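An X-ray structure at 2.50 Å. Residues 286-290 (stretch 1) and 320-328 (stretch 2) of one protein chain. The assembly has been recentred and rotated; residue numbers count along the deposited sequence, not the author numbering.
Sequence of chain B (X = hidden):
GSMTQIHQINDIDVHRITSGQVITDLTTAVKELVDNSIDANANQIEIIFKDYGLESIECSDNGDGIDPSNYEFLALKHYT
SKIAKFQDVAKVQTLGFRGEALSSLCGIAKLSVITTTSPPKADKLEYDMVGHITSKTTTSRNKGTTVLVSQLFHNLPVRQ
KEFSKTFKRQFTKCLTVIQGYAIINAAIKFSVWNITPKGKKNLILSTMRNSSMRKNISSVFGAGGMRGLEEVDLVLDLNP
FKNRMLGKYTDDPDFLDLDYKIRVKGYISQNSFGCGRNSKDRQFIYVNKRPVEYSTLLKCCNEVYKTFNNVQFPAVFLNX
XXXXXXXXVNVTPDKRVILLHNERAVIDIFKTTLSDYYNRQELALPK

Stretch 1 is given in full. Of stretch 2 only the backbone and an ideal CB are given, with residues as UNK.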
# COMPACT_ATOMS: atom_id res chain seq x y z
N TYR B 286 1.73 18.00 18.43
CA TYR B 286 0.83 18.92 17.78
C TYR B 286 0.44 20.10 18.66
O TYR B 286 0.28 19.97 19.87
CB TYR B 286 -0.45 18.20 17.36
CG TYR B 286 -0.26 16.88 16.67
CD1 TYR B 286 0.03 15.73 17.39
CD2 TYR B 286 -0.45 16.77 15.29
CE1 TYR B 286 0.11 14.50 16.76
CE2 TYR B 286 -0.37 15.55 14.65
CZ TYR B 286 -0.10 14.41 15.39
OH TYR B 286 -0.13 13.18 14.78
N VAL B 287 0.30 21.26 18.02
CA VAL B 287 -0.12 22.47 18.70
C VAL B 287 -1.36 22.90 17.93
O VAL B 287 -1.28 23.30 16.77
CB VAL B 287 0.96 23.56 18.65
CG1 VAL B 287 0.45 24.84 19.32
CG2 VAL B 287 2.21 23.07 19.35
N ASN B 288 -2.51 22.78 18.59
CA ASN B 288 -3.79 23.11 17.97
C ASN B 288 -3.99 22.29 16.69
O ASN B 288 -4.18 22.84 15.60
CB ASN B 288 -3.89 24.61 17.67
CG ASN B 288 -3.88 25.46 18.93
OD1 ASN B 288 -4.36 25.05 19.99
ND2 ASN B 288 -3.33 26.66 18.81
N LYS B 289 -3.93 20.97 16.86
CA LYS B 289 -4.13 19.99 15.80
C LYS B 289 -3.34 20.09 14.50
O LYS B 289 -3.80 19.66 13.46
CB LYS B 289 -5.62 19.93 15.46
CG LYS B 289 -6.53 19.78 16.68
CD LYS B 289 -6.20 18.52 17.46
CE LYS B 289 -7.20 18.28 18.59
NZ LYS B 289 -6.89 17.04 19.37
N ARG B 290 -2.13 20.63 14.56
CA ARG B 290 -1.32 20.75 13.36
C ARG B 290 0.10 20.28 13.63
O ARG B 290 0.74 20.72 14.58
CB ARG B 290 -1.31 22.19 12.87
CG ARG B 290 -2.70 22.75 12.66
CD ARG B 290 -2.68 24.22 12.30
NE ARG B 290 -4.03 24.73 12.08
CZ ARG B 290 -4.31 26.00 11.80
NH1 ARG B 290 -3.33 26.89 11.70
NH2 ARG B 290 -5.57 26.38 11.62
N UNK B 320 -0.77 19.93 22.12
CA UNK B 320 -0.73 21.09 23.00
C UNK B 320 -1.83 22.01 22.51
O UNK B 320 -1.75 22.54 21.39
CB UNK B 320 0.64 21.78 23.00
N UNK B 321 -2.85 22.17 23.34
CA UNK B 321 -3.99 23.01 23.01
C UNK B 321 -3.89 24.29 23.84
O UNK B 321 -3.75 24.24 25.06
CB UNK B 321 -5.31 22.28 23.27
N UNK B 322 -3.93 25.43 23.16
CA UNK B 322 -3.86 26.72 23.84
C UNK B 322 -4.26 27.83 22.86
O UNK B 322 -4.38 27.59 21.66
CB UNK B 322 -2.46 26.97 24.40
N UNK B 323 -4.48 29.05 23.37
CA UNK B 323 -4.86 30.15 22.48
C UNK B 323 -3.70 30.56 21.57
O UNK B 323 -2.57 30.72 22.04
CB UNK B 323 -5.33 31.35 23.30
N UNK B 324 -3.96 30.71 20.27
CA UNK B 324 -2.91 31.10 19.32
C UNK B 324 -2.38 32.48 19.63
O UNK B 324 -1.27 32.84 19.25
CB UNK B 324 -3.44 31.06 17.88
N UNK B 325 -3.20 33.27 20.32
CA UNK B 325 -2.85 34.62 20.71
C UNK B 325 -1.54 34.64 21.48
O UNK B 325 -0.82 35.64 21.49
CB UNK B 325 -3.97 35.24 21.55
N UNK B 326 -1.23 33.52 22.13
CA UNK B 326 0.01 33.40 22.91
C UNK B 326 1.03 32.58 22.12
O UNK B 326 1.96 32.01 22.69
CB UNK B 326 -0.26 32.76 24.27
N UNK B 327 0.83 32.52 20.80
CA UNK B 327 1.70 31.78 19.90
C UNK B 327 2.25 32.70 18.82
O UNK B 327 1.52 33.52 18.26
CB UNK B 327 0.95 30.60 19.27
N UNK B 328 3.54 32.57 18.52
CA UNK B 328 4.16 33.39 17.49
C UNK B 328 4.18 32.62 16.17
O UNK B 328 4.58 31.45 16.13
CB UNK B 328 5.58 33.80 17.90

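Position 320 lies beside Val-287 in a parallel bridge, with the CA atoms of the two residues 4.6 Å apart. Its backbone N donates a very short hydrogen bond to Tyr-286 O (2.5 Å), and its O accepts one from Asn-288 N (2.9 Å). Both bonds use main chain, so they set little preference beyond excluding proline. The CB, however, emerges on the same face of the sheet as the Val-287 side chain, its ideal place 4.2 Å from Val-287 CG2. An aliphatic residue such as valine, isoleucine or leucine would suit. The residue is Leu-320, whose CB packs 4.1 Å from Val-287 CG2.

At 321 the extended backbone continues (phi/psi -106/126), and CA-to-CB points away from stretch 1. A short side chain would make little contact, but a long one could fold back toward the Asn-288 amide and the cationic Lys-289, so a polar or acidic residue is plausible, glutamine and glutamate among them. Glu-321 does return: with chi1 t and chi2 p, its OE1 comes within 4.0 Å of Lys-289 CE, and its OE2 lies 2.8 Å from Asn-288 OD1, an amide probably turned over in the model.

Position 322 has a sideways CB, and Val-287 CG1 offers an apolar surface that a side chain of moderate length could reach. Leucine, isoleucine or methionine would fit. Leu-322, with chi1 p, brings CD2 to 3.7 Å from Val-287 CG1, extending the apolar patch begun at 320.

At 323 the CB points away, and stretch 1 offers it nothing nearby. A phi of -69° permits proline among many residues, and the residue is Pro-323. Its O accepts a hydrogen bond from the backbone N of 326 (3.1 Å), helping to close the turn.

Position 324 begins a short 3-10 segment. Its CB is sideways, near the end of the Asn-288 side chain, so either a polar or a flexible apolar residue could stand there. Met-324 only skirts stretch 1; its O receives a 2.6 Å hydrogen bond from the N of 327.

Positions 325 and 326 are out of reach, and stretch 1 sets no preference; they are Ser-325 and Leu-326.

At 327 the CB points toward stretch 1 but is still distant, so a side chain must extend to meet Val-287. A longer aliphatic chain, isoleucine, leucine or methionine, would serve. Ile-327 (chi1 m, chi2 t) places CD1 3.8 Å from Val-287 CG1, joining the apolar cluster.

Position 328 is again out of reach and unconstrained by stretch 1; it is Asp-328.

Stretch 2 320-328: LELPMSLID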
# COMPACT_ATOMS: atom_id res chain seq x y z
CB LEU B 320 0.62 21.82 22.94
CG LEU B 320 1.90 21.05 23.25
CD1 LEU B 320 3.01 22.04 23.59
CD2 LEU B 320 1.67 20.09 24.42
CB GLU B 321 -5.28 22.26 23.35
CG GLU B 321 -6.55 22.82 22.72
CD GLU B 321 -6.57 22.65 21.22
OE1 GLU B 321 -6.43 21.50 20.75
OE2 GLU B 321 -6.71 23.67 20.51
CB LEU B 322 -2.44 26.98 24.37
CG LEU B 322 -1.36 27.39 23.37
CD1 LEU B 322 -0.12 27.84 24.12
CD2 LEU B 322 -1.03 26.23 22.44
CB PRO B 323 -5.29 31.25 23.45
CG PRO B 323 -4.46 30.96 24.68
CD PRO B 323 -4.53 29.46 24.78
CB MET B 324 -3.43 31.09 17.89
CG MET B 324 -2.47 31.78 16.92
SD MET B 324 -3.06 31.85 15.22
CE MET B 324 -2.33 30.32 14.55
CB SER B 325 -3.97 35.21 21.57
OG SER B 325 -5.06 34.30 21.66
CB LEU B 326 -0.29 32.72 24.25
CG LEU B 326 -1.33 33.44 25.12
CD1 LEU B 326 -1.81 32.51 26.22
CD2 LEU B 326 -0.75 34.72 25.69
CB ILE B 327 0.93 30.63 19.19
CG1 ILE B 327 0.43 29.61 20.21
CG2 ILE B 327 1.83 29.95 18.16
CD1 ILE B 327 -0.39 28.49 19.61
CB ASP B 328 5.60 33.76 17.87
CG ASP B 328 6.15 34.90 17.04
OD1 ASP B 328 5.93 34.91 15.80
OD2 ASP B 328 6.81 35.79 17.62
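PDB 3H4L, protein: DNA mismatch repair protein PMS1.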